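Local structure of alanine racemase (Corynebacterium glutamicum, 2DY3) at residues L29-K34 / H52-F57; N36-G41 / P215-Y220. The protein is an alanine racemase that binds pyridoxal-5'-phosphate, forms a two-chain assembly and combines a TIM-barrel N-terminal domain with a separate C-terminal domain. All coordinates share one frame; numbering follows the deposited sequence.

Interaction 1 of 2, residues L29-K34 / H52-F57; sequences LMAVVK and HGADAF. With PLP (pyridoxal-5'-phosphate), chain F.
M30 and A31 pair in parallel with A56 and F57, and packing is tight where the strands run side by side. L29 O is gripped twice, by D55 N at 2.7 Å in the carbonyl plane and by A56 N at 3.1 Å, tilted out of it. A31 N donates to A56 O at 2.8 Å, which fixes the register. On the M30 and A56 face, the thioether chain runs extended before bending at SD, and its CE reaches A56 CB at 4.0 Å. On the other face, the F57 ring, its CG anti to the carbonyl carbon (chi1 -72°), brings CD1 to A31 CB at 3.7 Å; V33 CG2 approaches the same CD1 obliquely, and I49 of helix 42-50 and L68 of helix 62-70 also pack on F57. The more open side is the loop leading into the strand, where H52, G53 and D55 are partly exposed: there D55 OD2 takes L29 N on its anti lone pair at 2.6 Å. Beyond the strand, K34 NZ is bonded to C4A of pyridoxal-5'-phosphate. Strand, helix 42-50 and neighbouring strand form a beta-alpha-beta unit of a TIM barrel, with the ligand-bearing lysine just past a strand's C-terminal end.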
ATOM      1  N   LEU B  29     -29.960   3.009   0.247  1.00 22.25           N
ATOM      2  CA  LEU B  29     -28.633   2.969  -0.352  1.00 21.67           C
ATOM      3  C   LEU B  29     -27.520   2.970   0.690  1.00 19.81           C
ATOM      4  O   LEU B  29     -27.273   3.986   1.327  1.00 17.89           O
ATOM      5  CB  LEU B  29     -28.437   4.183  -1.267  1.00 21.78           C
ATOM      6  CG  LEU B  29     -27.670   4.092  -2.592  1.00 21.82           C
ATOM      7  CD1 LEU B  29     -27.085   5.463  -2.888  1.00 19.30           C
ATOM      8  CD2 LEU B  29     -26.570   3.052  -2.545  1.00 19.42           C
ATOM      9  N   MET B  30     -26.856   1.830   0.865  1.00 20.88           N
ATOM     10  CA  MET B  30     -25.735   1.739   1.800  1.00 19.78           C
ATOM     11  C   MET B  30     -24.468   1.864   0.973  1.00 18.57           C
ATOM     12  O   MET B  30     -24.229   1.062   0.075  1.00 18.85           O
ATOM     13  CB  MET B  30     -25.709   0.395   2.532  1.00 17.80           C
ATOM     14  CG  MET B  30     -24.501   0.247   3.465  1.00 16.33           C
ATOM     15  SD  MET B  30     -24.436  -1.331   4.353  1.00 17.08           S
ATOM     16  CE  MET B  30     -25.325  -0.865   5.867  1.00 16.63           C
ATOM     17  N   ALA B  31     -23.660   2.870   1.271  1.00 18.44           N
ATOM     18  CA  ALA B  31     -22.419   3.079   0.535  1.00 17.97           C
ATOM     19  C   ALA B  31     -21.263   2.341   1.202  1.00 17.09           C
ATOM     20  O   ALA B  31     -20.928   2.609   2.357  1.00 16.20           O
ATOM     21  CB  ALA B  31     -22.105   4.574   0.453  1.00 14.93           C
ATOM     22  N   VAL B  32     -20.648   1.411   0.480  1.00 16.80           N
ATOM     23  CA  VAL B  32     -19.529   0.673   1.052  1.00 15.92           C
ATOM     24  C   VAL B  32     -18.250   1.480   0.878  1.00 14.55           C
ATOM     25  O   VAL B  32     -17.744   1.629  -0.233  1.00 16.37           O
ATOM     26  CB  VAL B  32     -19.370  -0.719   0.397  1.00 14.02           C
ATOM     27  CG1 VAL B  32     -18.147  -1.431   0.970  1.00 14.09           C
ATOM     28  CG2 VAL B  32     -20.618  -1.545   0.647  1.00 12.72           C
ATOM     29  N   VAL B  33     -17.727   1.998   1.985  1.00 14.61           N
ATOM     30  CA  VAL B  33     -16.517   2.804   1.937  1.00 12.29           C
ATOM     31  C   VAL B  33     -15.360   2.272   2.764  1.00 12.79           C
ATOM     32  O   VAL B  33     -14.560   3.041   3.295  1.00 11.75           O
ATOM     33  CB  VAL B  33     -16.806   4.266   2.350  1.00 10.62           C
ATOM     34  CG1 VAL B  33     -17.829   4.861   1.408  1.00  7.12           C
ATOM     35  CG2 VAL B  33     -17.302   4.328   3.793  1.00 10.01           C
ATOM     36  N   LYS B  34     -15.270   0.948   2.857  1.00 11.99           N
ATOM     37  CA  LYS B  34     -14.184   0.296   3.588  1.00 11.11           C
ATOM     38  C   LYS B  34     -12.854   0.594   2.867  1.00 11.64           C
ATOM     39  O   LYS B  34     -12.839   1.156   1.764  1.00 11.06           O
ATOM     40  CB  LYS B  34     -14.425  -1.220   3.619  1.00 12.46           C
ATOM     41  CG  LYS B  34     -14.300  -1.878   2.245  1.00 13.47           C
ATOM     42  CD  LYS B  34     -15.090  -3.185   2.113  1.00 17.33           C
ATOM     43  CE  LYS B  34     -14.638  -3.877   0.841  1.00 19.87           C
ATOM     44  NZ  LYS B  34     -15.404  -5.020   0.256  1.00 22.20           N
ATOM     45  N   HIS B  52     -25.386  13.355  -0.754  1.00 24.64           N
ATOM     46  CA  HIS B  52     -26.128  13.095  -1.980  1.00 24.28           C
ATOM     47  C   HIS B  52     -27.087  11.918  -1.981  1.00 24.11           C
ATOM     48  O   HIS B  52     -27.408  11.377  -3.039  1.00 26.03           O
ATOM     49  CB  HIS B  52     -25.177  13.002  -3.178  1.00 23.43           C
ATOM     50  CG  HIS B  52     -24.598  14.324  -3.569  1.00 23.29           C
ATOM     51  ND1 HIS B  52     -23.456  14.837  -2.993  1.00 24.13           N
ATOM     52  CD2 HIS B  52     -25.068  15.289  -4.396  1.00 23.74           C
ATOM     53  CE1 HIS B  52     -23.249  16.062  -3.446  1.00 24.29           C
ATOM     54  NE2 HIS B  52     -24.212  16.360  -4.297  1.00 24.09           N
ATOM     55  N   GLY B  53     -27.551  11.515  -0.805  1.00 23.29           N
ATOM     56  CA  GLY B  53     -28.517  10.436  -0.772  1.00 23.07           C
ATOM     57  C   GLY B  53     -28.237   9.159  -0.006  1.00 22.44           C
ATOM     58  O   GLY B  53     -29.179   8.438   0.313  1.00 23.72           O
ATOM     59  N   ALA B  54     -26.977   8.859   0.289  1.00 21.29           N
ATOM     60  CA  ALA B  54     -26.671   7.629   1.017  1.00 22.13           C
ATOM     61  C   ALA B  54     -27.523   7.495   2.277  1.00 20.59           C
ATOM     62  O   ALA B  54     -27.606   8.416   3.086  1.00 21.70           O
ATOM     63  CB  ALA B  54     -25.185   7.582   1.385  1.00 23.10           C
ATOM     64  N   ASP B  55     -28.147   6.333   2.436  1.00 20.07           N
ATOM     65  CA  ASP B  55     -28.990   6.058   3.596  1.00 19.41           C
ATOM     66  C   ASP B  55     -28.173   5.424   4.708  1.00 20.31           C
ATOM     67  O   ASP B  55     -28.556   5.453   5.881  1.00 19.88           O
ATOM     68  CB  ASP B  55     -30.115   5.110   3.197  1.00 19.70           C
ATOM     69  CG  ASP B  55     -31.051   5.729   2.188  1.00 20.28           C
ATOM     70  OD1 ASP B  55     -31.751   6.690   2.560  1.00 20.40           O
ATOM     71  OD2 ASP B  55     -31.077   5.266   1.031  1.00 18.71           O
ATOM     72  N   ALA B  56     -27.036   4.852   4.331  1.00 19.77           N
ATOM     73  CA  ALA B  56     -26.178   4.184   5.299  1.00 18.20           C
ATOM     74  C   ALA B  56     -24.797   3.939   4.711  1.00 17.63           C
ATOM     75  O   ALA B  56     -24.562   4.194   3.529  1.00 17.43           O
ATOM     76  CB  ALA B  56     -26.814   2.861   5.714  1.00 14.48           C
ATOM     77  N   PHE B  57     -23.885   3.445   5.545  1.00 16.33           N
ATOM     78  CA  PHE B  57     -22.523   3.152   5.116  1.00 15.93           C
ATOM     79  C   PHE B  57     -22.084   1.789   5.627  1.00 15.58           C
ATOM     80  O   PHE B  57     -22.470   1.365   6.720  1.00 14.48           O
ATOM     81  CB  PHE B  57     -21.562   4.220   5.638  1.00 17.15           C
ATOM     82  CG  PHE B  57     -21.700   5.549   4.947  1.00 17.77           C
ATOM     83  CD1 PHE B  57     -21.044   5.794   3.751  1.00 15.83           C
ATOM     84  CD2 PHE B  57     -22.506   6.541   5.483  1.00 15.70           C
ATOM     85  CE1 PHE B  57     -21.189   7.013   3.095  1.00 16.27           C
ATOM     86  CE2 PHE B  57     -22.659   7.759   4.838  1.00 17.81           C
ATOM     87  CZ  PHE B  57     -21.996   7.995   3.639  1.00 17.75           C
TER
HETATM   88  N1  PLP F 401     -20.564  -5.898   0.881  1.00 28.09           N
HETATM   89  C2  PLP F 401     -19.515  -6.509   1.573  1.00 28.04           C
HETATM   90  C2A PLP F 401     -19.830  -7.450   2.724  1.00 28.10           C
HETATM   91  C3  PLP F 401     -18.184  -6.238   1.174  1.00 28.17           C
HETATM   92  O3  PLP F 401     -17.133  -6.836   1.839  1.00 30.92           O
HETATM   93  C4  PLP F 401     -17.939  -5.345   0.085  1.00 26.28           C
HETATM   94  C4A PLP F 401     -16.505  -5.039  -0.420  1.00 27.00           C
HETATM   95  C5  PLP F 401     -19.058  -4.756  -0.601  1.00 26.57           C
HETATM   96  C6  PLP F 401     -20.348  -5.041  -0.186  1.00 27.20           C
HETATM   97  C5A PLP F 401     -18.895  -3.832  -1.770  1.00 25.76           C
HETATM   98  O4P PLP F 401     -18.773  -4.565  -2.983  1.00 24.04           O
HETATM   99  P   PLP F 401     -18.578  -3.933  -4.464  1.00 22.25           P
HETATM  100  O1P PLP F 401     -17.424  -3.042  -4.446  1.00 19.09           O
HETATM  101  O2P PLP F 401     -18.365  -5.134  -5.272  1.00 22.17           O
HETATM  102  O3P PLP F 401     -19.854  -3.224  -4.704  1.00 20.59           O

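Interaction 2 of 2, residues N36-G41 / P215-Y220; sequences NAYNHG and PGLAFY. With PLP (pyridoxal-5'-phosphate), chain F.
Y38 and H40 both lie over the same face of the Y220 ring, one toward each side edge. The Y38 ring makes an offset stack with it, centroids 4.7 Å apart and planes inclined by 25°, and the two side chains cross at about a right angle. The overlap is confined to the rims: Y220 CE2 sits over the Y38 face, 3.3 Å from Y38 CG, while Y38 CB rests over the Y220 ring in a CH-pi contact. H40 stacks at the same inclination with centroids 4.6 Å apart; here Y220 CD1 lies over the centre of the imidazole and Y220 CB lies off-centre beneath its CE1 and NE2. A37 O approaches the Y220 ring obliquely, 3.3 Å from Y220 CE1.

N36 to Y38 form a weakly bonded helical segment with positive phi, that is, of left-handed conformation. From it the phenol, CG anti to the carbonyl carbon (chi1 -75°), extends to the phosphate of pyridoxal-5'-phosphate, at the C-terminal ends of the barrel strands, as in TIM-barrel proteins generally. Y38 OH donates to O1P at 2.7 Å, with O1P near the ring plane. A second, nearly straight bond to O1P comes from L217 N at 2.9 Å. On O3P the donor is G216 N, at 2.8 Å. The phosphate thus meets backbone N-H groups at the start of the 3-10 segment 217-220, whose orientation would probably help to balance its charge.

The H40 ring is fixed at both nitrogens. ND1 donates to Y38 O at 2.9 Å, approaching from above the carbonyl plane, 62° out of it, and more weakly to A37 O. At the far edge NE2 meets, in the ring plane, a water that donates to Y220 O.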
ATOM      1  N   ASN B  36     -10.645   2.795   3.443  1.00 14.36           N
ATOM      2  CA  ASN B  36     -10.497   4.232   3.247  1.00 14.02           C
ATOM      3  C   ASN B  36     -11.161   4.661   1.945  1.00 15.24           C
ATOM      4  O   ASN B  36     -10.559   5.346   1.117  1.00 15.89           O
ATOM      5  CB  ASN B  36      -9.014   4.621   3.243  1.00 15.31           C
ATOM      6  CG  ASN B  36      -8.804   6.121   3.290  1.00 18.65           C
ATOM      7  OD1 ASN B  36      -9.684   6.870   3.716  1.00 22.95           O
ATOM      8  ND2 ASN B  36      -7.630   6.570   2.868  1.00 21.99           N
ATOM      9  N   ALA B  37     -12.411   4.246   1.776  1.00 14.93           N
ATOM     10  CA  ALA B  37     -13.176   4.578   0.587  1.00 14.10           C
ATOM     11  C   ALA B  37     -12.454   4.063  -0.652  1.00 14.13           C
ATOM     12  O   ALA B  37     -12.257   4.795  -1.617  1.00 12.60           O
ATOM     13  CB  ALA B  37     -13.378   6.092   0.507  1.00 12.56           C
ATOM     14  N   TYR B  38     -12.067   2.790  -0.611  1.00 15.49           N
ATOM     15  CA  TYR B  38     -11.360   2.159  -1.715  1.00 16.42           C
ATOM     16  C   TYR B  38     -10.147   2.989  -2.116  1.00 16.89           C
ATOM     17  O   TYR B  38      -9.894   3.208  -3.302  1.00 14.80           O
ATOM     18  CB  TYR B  38     -12.298   1.978  -2.915  1.00 15.48           C
ATOM     19  CG  TYR B  38     -13.301   0.858  -2.739  1.00 16.67           C
ATOM     20  CD1 TYR B  38     -13.894   0.619  -1.504  1.00 16.29           C
ATOM     21  CD2 TYR B  38     -13.659   0.042  -3.803  1.00 16.88           C
ATOM     22  CE1 TYR B  38     -14.804  -0.398  -1.332  1.00 15.51           C
ATOM     23  CE2 TYR B  38     -14.580  -0.980  -3.641  1.00 17.06           C
ATOM     24  CZ  TYR B  38     -15.146  -1.196  -2.402  1.00 18.35           C
ATOM     25  OH  TYR B  38     -16.046  -2.225  -2.223  1.00 19.97           O
ATOM     26  N   ASN B  39      -9.423   3.464  -1.108  1.00 17.30           N
ATOM     27  CA  ASN B  39      -8.212   4.262  -1.302  1.00 16.51           C
ATOM     28  C   ASN B  39      -8.474   5.680  -1.815  1.00 16.35           C
ATOM     29  O   ASN B  39      -7.533   6.392  -2.153  1.00 18.15           O
ATOM     30  CB  ASN B  39      -7.268   3.537  -2.269  1.00 17.55           C
ATOM     31  CG  ASN B  39      -5.823   4.007  -2.153  1.00 17.29           C
ATOM     32  OD1 ASN B  39      -5.036   3.863  -3.090  1.00 13.21           O
ATOM     33  ND2 ASN B  39      -5.468   4.553  -1.000  1.00 13.42           N
ATOM     34  N   HIS B  40      -9.737   6.098  -1.877  1.00 16.18           N
ATOM     35  CA  HIS B  40     -10.058   7.448  -2.361  1.00 17.69           C
ATOM     36  C   HIS B  40     -10.078   8.523  -1.266  1.00 17.78           C
ATOM     37  O   HIS B  40     -10.253   9.707  -1.560  1.00 19.60           O
ATOM     38  CB  HIS B  40     -11.412   7.460  -3.086  1.00 14.83           C
ATOM     39  CG  HIS B  40     -11.399   6.786  -4.423  1.00 13.04           C
ATOM     40  ND1 HIS B  40     -11.238   5.426  -4.574  1.00 13.02           N
ATOM     41  CD2 HIS B  40     -11.543   7.287  -5.673  1.00 13.10           C
ATOM     42  CE1 HIS B  40     -11.282   5.118  -5.858  1.00 14.14           C
ATOM     43  NE2 HIS B  40     -11.467   6.230  -6.546  1.00 12.60           N
ATOM     44  N   GLY B  41      -9.903   8.118  -0.009  1.00 17.05           N
ATOM     45  CA  GLY B  41      -9.918   9.083   1.081  1.00 16.30           C
ATOM     46  C   GLY B  41     -11.306   9.231   1.681  1.00 17.00           C
ATOM     47  O   GLY B  41     -12.058  10.145   1.325  1.00 16.23           O
ATOM     48  N   PRO B 215     -23.654  -1.153  -2.686  1.00 20.47           N
ATOM     49  CA  PRO B 215     -22.581  -1.128  -3.673  1.00 19.98           C
ATOM     50  C   PRO B 215     -21.401  -0.303  -3.179  1.00 20.40           C
ATOM     51  O   PRO B 215     -21.564   0.645  -2.403  1.00 18.55           O
ATOM     52  CB  PRO B 215     -23.254  -0.508  -4.892  1.00 20.97           C
ATOM     53  CG  PRO B 215     -24.203   0.473  -4.279  1.00 21.49           C
ATOM     54  CD  PRO B 215     -24.768  -0.269  -3.082  1.00 22.04           C
ATOM     55  N   GLY B 216     -20.210  -0.687  -3.614  1.00 18.39           N
ATOM     56  CA  GLY B 216     -19.024   0.053  -3.240  1.00 17.09           C
ATOM     57  C   GLY B 216     -18.394   0.611  -4.502  1.00 16.28           C
ATOM     58  O   GLY B 216     -18.456   1.812  -4.779  1.00 12.78           O
ATOM     59  N   LEU B 217     -17.802  -0.297  -5.271  1.00 16.26           N
ATOM     60  CA  LEU B 217     -17.113   0.004  -6.522  1.00 16.65           C
ATOM     61  C   LEU B 217     -17.770   1.083  -7.394  1.00 17.42           C
ATOM     62  O   LEU B 217     -17.096   2.001  -7.854  1.00 14.75           O
ATOM     63  CB  LEU B 217     -16.959  -1.302  -7.310  1.00 18.77           C
ATOM     64  CG  LEU B 217     -15.935  -1.451  -8.437  1.00 21.42           C
ATOM     65  CD1 LEU B 217     -16.436  -0.723  -9.622  1.00 23.18           C
ATOM     66  CD2 LEU B 217     -14.558  -0.947  -8.022  1.00 18.54           C
ATOM     67  N   ALA B 218     -19.079   0.977  -7.618  1.00 15.38           N
ATOM     68  CA  ALA B 218     -19.787   1.944  -8.454  1.00 16.43           C
ATOM     69  C   ALA B 218     -19.712   3.406  -7.992  1.00 17.33           C
ATOM     70  O   ALA B 218     -19.759   4.320  -8.819  1.00 15.99           O
ATOM     71  CB  ALA B 218     -21.256   1.523  -8.611  1.00 16.22           C
ATOM     72  N   PHE B 219     -19.606   3.638  -6.687  1.00 16.84           N
ATOM     73  CA  PHE B 219     -19.531   5.011  -6.179  1.00 16.35           C
ATOM     74  C   PHE B 219     -18.269   5.714  -6.665  1.00 16.41           C
ATOM     75  O   PHE B 219     -18.224   6.948  -6.773  1.00 14.76           O
ATOM     76  CB  PHE B 219     -19.539   5.036  -4.641  1.00 17.52           C
ATOM     77  CG  PHE B 219     -20.897   4.825  -4.028  1.00 17.54           C
ATOM     78  CD1 PHE B 219     -21.367   3.552  -3.757  1.00 18.22           C
ATOM     79  CD2 PHE B 219     -21.708   5.909  -3.731  1.00 17.80           C
ATOM     80  CE1 PHE B 219     -22.622   3.363  -3.199  1.00 18.02           C
ATOM     81  CE2 PHE B 219     -22.960   5.728  -3.175  1.00 17.41           C
ATOM     82  CZ  PHE B 219     -23.418   4.454  -2.908  1.00 19.20           C
ATOM     83  N   TYR B 220     -17.247   4.919  -6.959  1.00 14.82           N
ATOM     84  CA  TYR B 220     -15.968   5.448  -7.411  1.00 14.91           C
ATOM     85  C   TYR B 220     -15.905   5.533  -8.935  1.00 15.62           C
ATOM     86  O   TYR B 220     -14.857   5.830  -9.509  1.00 14.96           O
ATOM     87  CB  TYR B 220     -14.846   4.572  -6.847  1.00 14.08           C
ATOM     88  CG  TYR B 220     -15.010   4.363  -5.357  1.00 17.42           C
ATOM     89  CD1 TYR B 220     -14.863   5.424  -4.469  1.00 15.91           C
ATOM     90  CD2 TYR B 220     -15.411   3.132  -4.845  1.00 19.01           C
ATOM     91  CE1 TYR B 220     -15.114   5.269  -3.120  1.00 18.25           C
ATOM     92  CE2 TYR B 220     -15.667   2.972  -3.493  1.00 19.63           C
ATOM     93  CZ  TYR B 220     -15.515   4.045  -2.637  1.00 18.74           C
ATOM     94  OH  TYR B 220     -15.766   3.893  -1.291  1.00 21.15           O
TER
HETATM   95  N1  PLP F 401     -20.564  -5.898   0.881  1.00 28.09           N
HETATM   96  C2  PLP F 401     -19.515  -6.509   1.573  1.00 28.04           C
HETATM   97  C2A PLP F 401     -19.830  -7.450   2.724  1.00 28.10           C
HETATM   98  C3  PLP F 401     -18.184  -6.238   1.174  1.00 28.17           C
HETATM   99  O3  PLP F 401     -17.133  -6.836   1.839  1.00 30.92           O
HETATM  100  C4  PLP F 401     -17.939  -5.345   0.085  1.00 26.28           C
HETATM  101  C4A PLP F 401     -16.505  -5.039  -0.420  1.00 27.00           C
HETATM  102  C5  PLP F 401     -19.058  -4.756  -0.601  1.00 26.57           C
HETATM  103  C6  PLP F 401     -20.348  -5.041  -0.186  1.00 27.20           C
HETATM  104  C5A PLP F 401     -18.895  -3.832  -1.770  1.00 25.76           C
HETATM  105  O4P PLP F 401     -18.773  -4.565  -2.983  1.00 24.04           O
HETATM  106  P   PLP F 401     -18.578  -3.933  -4.464  1.00 22.25           P
HETATM  107  O1P PLP F 401     -17.424  -3.042  -4.446  1.00 19.09           O
HETATM  108  O2P PLP F 401     -18.365  -5.134  -5.272  1.00 22.17           O
HETATM  109  O3P PLP F 401     -19.854  -3.224  -4.704  1.00 20.59           O
HETATM  110  O   HOH W   1     -11.998   5.772  -9.226  1.00 21.56           O

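Followed from the N terminus, the segments come in the order 29-34, 36-41, 52-57 and 215-220, so the two contacts cross. Interaction 1 closes a short loop of 17 residues, mostly helix, between neighbouring strands. Interaction 2 starts within that loop and closes one of 173 residues, bringing helix 34-38, which follows strand 28-32, to the loop and 3-10 segment after strand 212-213, a strand far on in sequence but next to 28-32 in the barrel. The contacts touch directly: V32 N lies 3.1 Å from P215 O and V32 O 3.2 Å from Y220 OH, both probable hydrogen bonds. Pyridoxal-5'-phosphate spans them, covalently held from 29-34 and bound through its phosphate by both segments of interaction 2.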